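Putative mannose-1-phosphate guanylyl transferase (Thermus thermophilus, PDB 2CU2) probably catalyses the transfer of a guanylyl group from GTP to mannose 1-phosphate, making GDP-mannose. Local coordinates at residues E145-Y150 and V167-Y172. Residues are numbered along the deposited sequence; the frame is centred on the assembly and turned at random.
Sequences ETEYGY and VEKPSY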
ATOM      1  N   GLU A 145      10.509  -8.950 -26.157  1.00 30.22           N
ATOM      2  CA  GLU A 145      10.512  -9.584 -24.844  1.00 32.29           C
ATOM      3  C   GLU A 145      11.739 -10.479 -24.701  1.00 33.02           C
ATOM      4  O   GLU A 145      11.984 -11.351 -25.537  1.00 32.52           O
ATOM      5  CB  GLU A 145       9.235 -10.405 -24.646  1.00 33.16           C
ATOM      6  CG  GLU A 145       9.121 -11.033 -23.266  1.00 35.65           C
ATOM      7  CD  GLU A 145       9.350 -10.030 -22.157  1.00 36.55           C
ATOM      8  OE1 GLU A 145       8.506  -9.121 -21.989  1.00 36.54           O
ATOM      9  OE2 GLU A 145      10.375 -10.143 -21.458  1.00 36.25           O
ATOM     10  N   THR A 146      12.504 -10.257 -23.638  1.00 33.41           N
ATOM     11  CA  THR A 146      13.722 -11.024 -23.390  1.00 34.96           C
ATOM     12  C   THR A 146      13.519 -12.276 -22.532  1.00 36.59           C
ATOM     13  O   THR A 146      14.412 -13.117 -22.447  1.00 36.80           O
ATOM     14  CB  THR A 146      14.786 -10.149 -22.704  1.00 34.59           C
ATOM     15  OG1 THR A 146      14.329  -9.782 -21.395  1.00 35.53           O
ATOM     16  CG2 THR A 146      15.032  -8.884 -23.517  1.00 33.43           C
ATOM     17  N   GLU A 147      12.355 -12.407 -21.904  1.00 35.10           N
ATOM     18  CA  GLU A 147      12.093 -13.563 -21.055  1.00 37.30           C
ATOM     19  C   GLU A 147      11.377 -14.707 -21.756  1.00 36.78           C
ATOM     20  O   GLU A 147      11.172 -15.770 -21.173  1.00 38.21           O
ATOM     21  CB  GLU A 147      11.286 -13.145 -19.822  1.00 38.67           C
ATOM     22  CG  GLU A 147      12.089 -12.346 -18.816  1.00 41.63           C
ATOM     23  CD  GLU A 147      13.384 -13.042 -18.431  1.00 44.67           C
ATOM     24  OE1 GLU A 147      13.338 -14.223 -18.025  1.00 47.75           O
ATOM     25  OE2 GLU A 147      14.450 -12.407 -18.532  1.00 45.43           O
ATOM     26  N   TYR A 148      10.994 -14.496 -23.008  1.00 34.45           N
ATOM     27  CA  TYR A 148      10.303 -15.542 -23.750  1.00 31.67           C
ATOM     28  C   TYR A 148      11.248 -16.308 -24.655  1.00 30.88           C
ATOM     29  O   TYR A 148      12.363 -15.865 -24.956  1.00 31.66           O
ATOM     30  CB  TYR A 148       9.208 -14.954 -24.640  1.00 32.15           C
ATOM     31  CG  TYR A 148       8.063 -14.289 -23.925  1.00 33.38           C
ATOM     32  CD1 TYR A 148       7.907 -14.407 -22.546  1.00 35.25           C
ATOM     33  CD2 TYR A 148       7.101 -13.574 -24.642  1.00 34.33           C
ATOM     34  CE1 TYR A 148       6.816 -13.829 -21.892  1.00 33.69           C
ATOM     35  CE2 TYR A 148       6.008 -12.994 -24.001  1.00 35.04           C
ATOM     36  CZ  TYR A 148       5.874 -13.127 -22.628  1.00 34.22           C
ATOM     37  OH  TYR A 148       4.797 -12.563 -21.993  1.00 36.78           O
ATOM     38  N   GLY A 149      10.787 -17.475 -25.078  1.00 29.41           N
ATOM     39  CA  GLY A 149      11.539 -18.270 -26.020  1.00 27.58           C
ATOM     40  C   GLY A 149      10.913 -17.909 -27.357  1.00 27.58           C
ATOM     41  O   GLY A 149       9.747 -17.501 -27.404  1.00 28.05           O
ATOM     42  N   TYR A 150      11.672 -18.036 -28.435  1.00 27.22           N
ATOM     43  CA  TYR A 150      11.171 -17.730 -29.768  1.00 30.24           C
ATOM     44  C   TYR A 150      11.303 -18.958 -30.657  1.00 31.67           C
ATOM     45  O   TYR A 150      12.024 -19.897 -30.320  1.00 31.85           O
ATOM     46  CB  TYR A 150      11.956 -16.568 -30.389  1.00 28.80           C
ATOM     47  CG  TYR A 150      11.713 -15.223 -29.729  1.00 28.25           C
ATOM     48  CD1 TYR A 150      12.086 -14.993 -28.404  1.00 27.37           C
ATOM     49  CD2 TYR A 150      11.112 -14.177 -30.436  1.00 27.12           C
ATOM     50  CE1 TYR A 150      11.868 -13.760 -27.799  1.00 27.13           C
ATOM     51  CE2 TYR A 150      10.891 -12.937 -29.841  1.00 27.26           C
ATOM     52  CZ  TYR A 150      11.269 -12.742 -28.523  1.00 26.17           C
ATOM     53  OH  TYR A 150      11.022 -11.545 -27.915  1.00 28.90           O
ATOM     54  N   VAL A 167      14.844 -20.942 -30.036  1.00 47.61           N
ATOM     55  CA  VAL A 167      15.863 -20.158 -29.354  1.00 49.18           C
ATOM     56  C   VAL A 167      15.388 -19.735 -27.963  1.00 50.54           C
ATOM     57  O   VAL A 167      14.258 -19.306 -27.764  1.00 49.95           O
ATOM     58  CB  VAL A 167      16.169 -18.921 -30.201  1.00 50.00           C
ATOM     59  CG1 VAL A 167      16.862 -19.331 -31.500  1.00 50.12           C
ATOM     60  CG2 VAL A 167      14.883 -18.184 -30.536  1.00 49.62           C
ATOM     61  N   GLU A 168      16.280 -19.918 -26.975  1.00 52.51           N
ATOM     62  CA  GLU A 168      15.941 -19.494 -25.623  1.00 55.12           C
ATOM     63  C   GLU A 168      15.960 -17.968 -25.498  1.00 54.44           C
ATOM     64  O   GLU A 168      16.366 -17.241 -26.397  1.00 56.47           O
ATOM     65  CB  GLU A 168      16.933 -20.136 -24.650  1.00 59.96           C
ATOM     66  CG  GLU A 168      16.295 -21.274 -23.850  1.00 65.12           C
ATOM     67  CD  GLU A 168      17.341 -22.307 -23.504  1.00 68.54           C
ATOM     68  OE1 GLU A 168      16.978 -23.356 -22.994  1.00 70.93           O
ATOM     69  OE2 GLU A 168      18.520 -22.048 -23.740  1.00 70.25           O
ATOM     70  N   LYS A 169      15.453 -17.487 -24.350  1.00 53.17           N
ATOM     71  CA  LYS A 169      15.336 -16.048 -24.150  1.00 52.58           C
ATOM     72  C   LYS A 169      16.634 -15.320 -24.505  1.00 50.22           C
ATOM     73  O   LYS A 169      17.715 -15.636 -24.024  1.00 51.53           O
ATOM     74  CB  LYS A 169      14.973 -15.812 -22.686  1.00 54.97           C
ATOM     75  CG  LYS A 169      15.022 -17.104 -21.869  1.00 57.52           C
ATOM     76  CD  LYS A 169      14.399 -16.935 -20.483  1.00 60.16           C
ATOM     77  CE  LYS A 169      15.438 -17.013 -19.361  1.00 62.68           C
ATOM     78  NZ  LYS A 169      15.264 -15.884 -18.450  1.00 64.85           N
ATOM     79  N   PRO A 170      16.503 -14.340 -25.419  1.00 46.44           N
ATOM     80  CA  PRO A 170      17.633 -13.576 -25.913  1.00 43.24           C
ATOM     81  C   PRO A 170      17.837 -12.283 -25.122  1.00 39.37           C
ATOM     82  O   PRO A 170      17.149 -11.988 -24.152  1.00 37.46           O
ATOM     83  CB  PRO A 170      17.295 -13.221 -27.355  1.00 44.60           C
ATOM     84  CG  PRO A 170      15.796 -12.920 -27.282  1.00 46.04           C
ATOM     85  CD  PRO A 170      15.302 -13.900 -26.109  1.00 46.44           C
ATOM     86  N   SER A 171      18.858 -11.522 -25.548  1.00 35.84           N
ATOM     87  CA  SER A 171      19.060 -10.201 -24.971  1.00 33.66           C
ATOM     88  C   SER A 171      18.124  -9.183 -25.618  1.00 32.03           C
ATOM     89  O   SER A 171      17.397  -9.479 -26.553  1.00 31.78           O
ATOM     90  CB  SER A 171      20.513  -9.794 -25.221  1.00 33.67           C
ATOM     91  OG  SER A 171      20.665  -9.409 -26.589  1.00 32.73           O
ATOM     92  N   TYR A 172      18.059  -7.937 -25.093  1.00 32.68           N
ATOM     93  CA  TYR A 172      17.113  -6.986 -25.689  1.00 32.14           C
ATOM     94  C   TYR A 172      17.362  -6.819 -27.200  1.00 31.09           C
ATOM     95  O   TYR A 172      16.465  -6.909 -28.026  1.00 33.23           O
ATOM     96  CB  TYR A 172      17.179  -5.631 -24.958  1.00 33.84           C
ATOM     97  CG  TYR A 172      16.123  -4.694 -25.469  1.00 34.93           C
ATOM     98  CD1 TYR A 172      14.869  -4.640 -24.856  1.00 35.28           C
ATOM     99  CD2 TYR A 172      16.413  -3.798 -26.500  1.00 34.33           C
ATOM    100  CE1 TYR A 172      13.919  -3.713 -25.274  1.00 34.10           C
ATOM    101  CE2 TYR A 172      15.461  -2.877 -26.927  1.00 35.09           C
ATOM    102  CZ  TYR A 172      14.213  -2.843 -26.329  1.00 36.18           C
ATOM    103  OH  TYR A 172      13.256  -1.937 -26.755  1.00 37.51           O
TER
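Tyr150 and Val167 form an antiparallel hydrogen-bonded pair, with Tyr150 N to Val167 O and Val167 N to Tyr150 O both at 3.0 Å. This pair closes the base of the hairpin of strands 150-157 and 160-167. Beyond it the chains run on as two loops that stay in contact. On the same face of the sheet, Val167 CG2 packs 3.3 Å from Tyr150 CB. The Tyr150 and Pro170 side chains cross at about a right angle, with Tyr150 CE1 3.8 Å from Pro170 CD. The Tyr150 hydroxyl donates to an in-plane lone pair of Glu145 O at 2.6 Å and also bonds Trp185 NE1, which fixes the ring at its far end. Thr146 CG2 rests against the backbone of Tyr172, at the start of helix 172-180. At the more open side, Lys169 NZ meets Glu147 OE1 on its syn side at 2.6 Å, 26° out of the carboxylate plane. The Glu147 chain bends at chi2 (-52°) to bring its carboxylate there. An alanine in place of Glu147 would probably leave the Lys169 ammonium without this partner and free to swing. The contact thus pairs a tyrosine-centred interior, its hydroxyl satisfied, with the Glu147-Lys169 salt bridge, holding the loop entering the hairpin against the one leaving it.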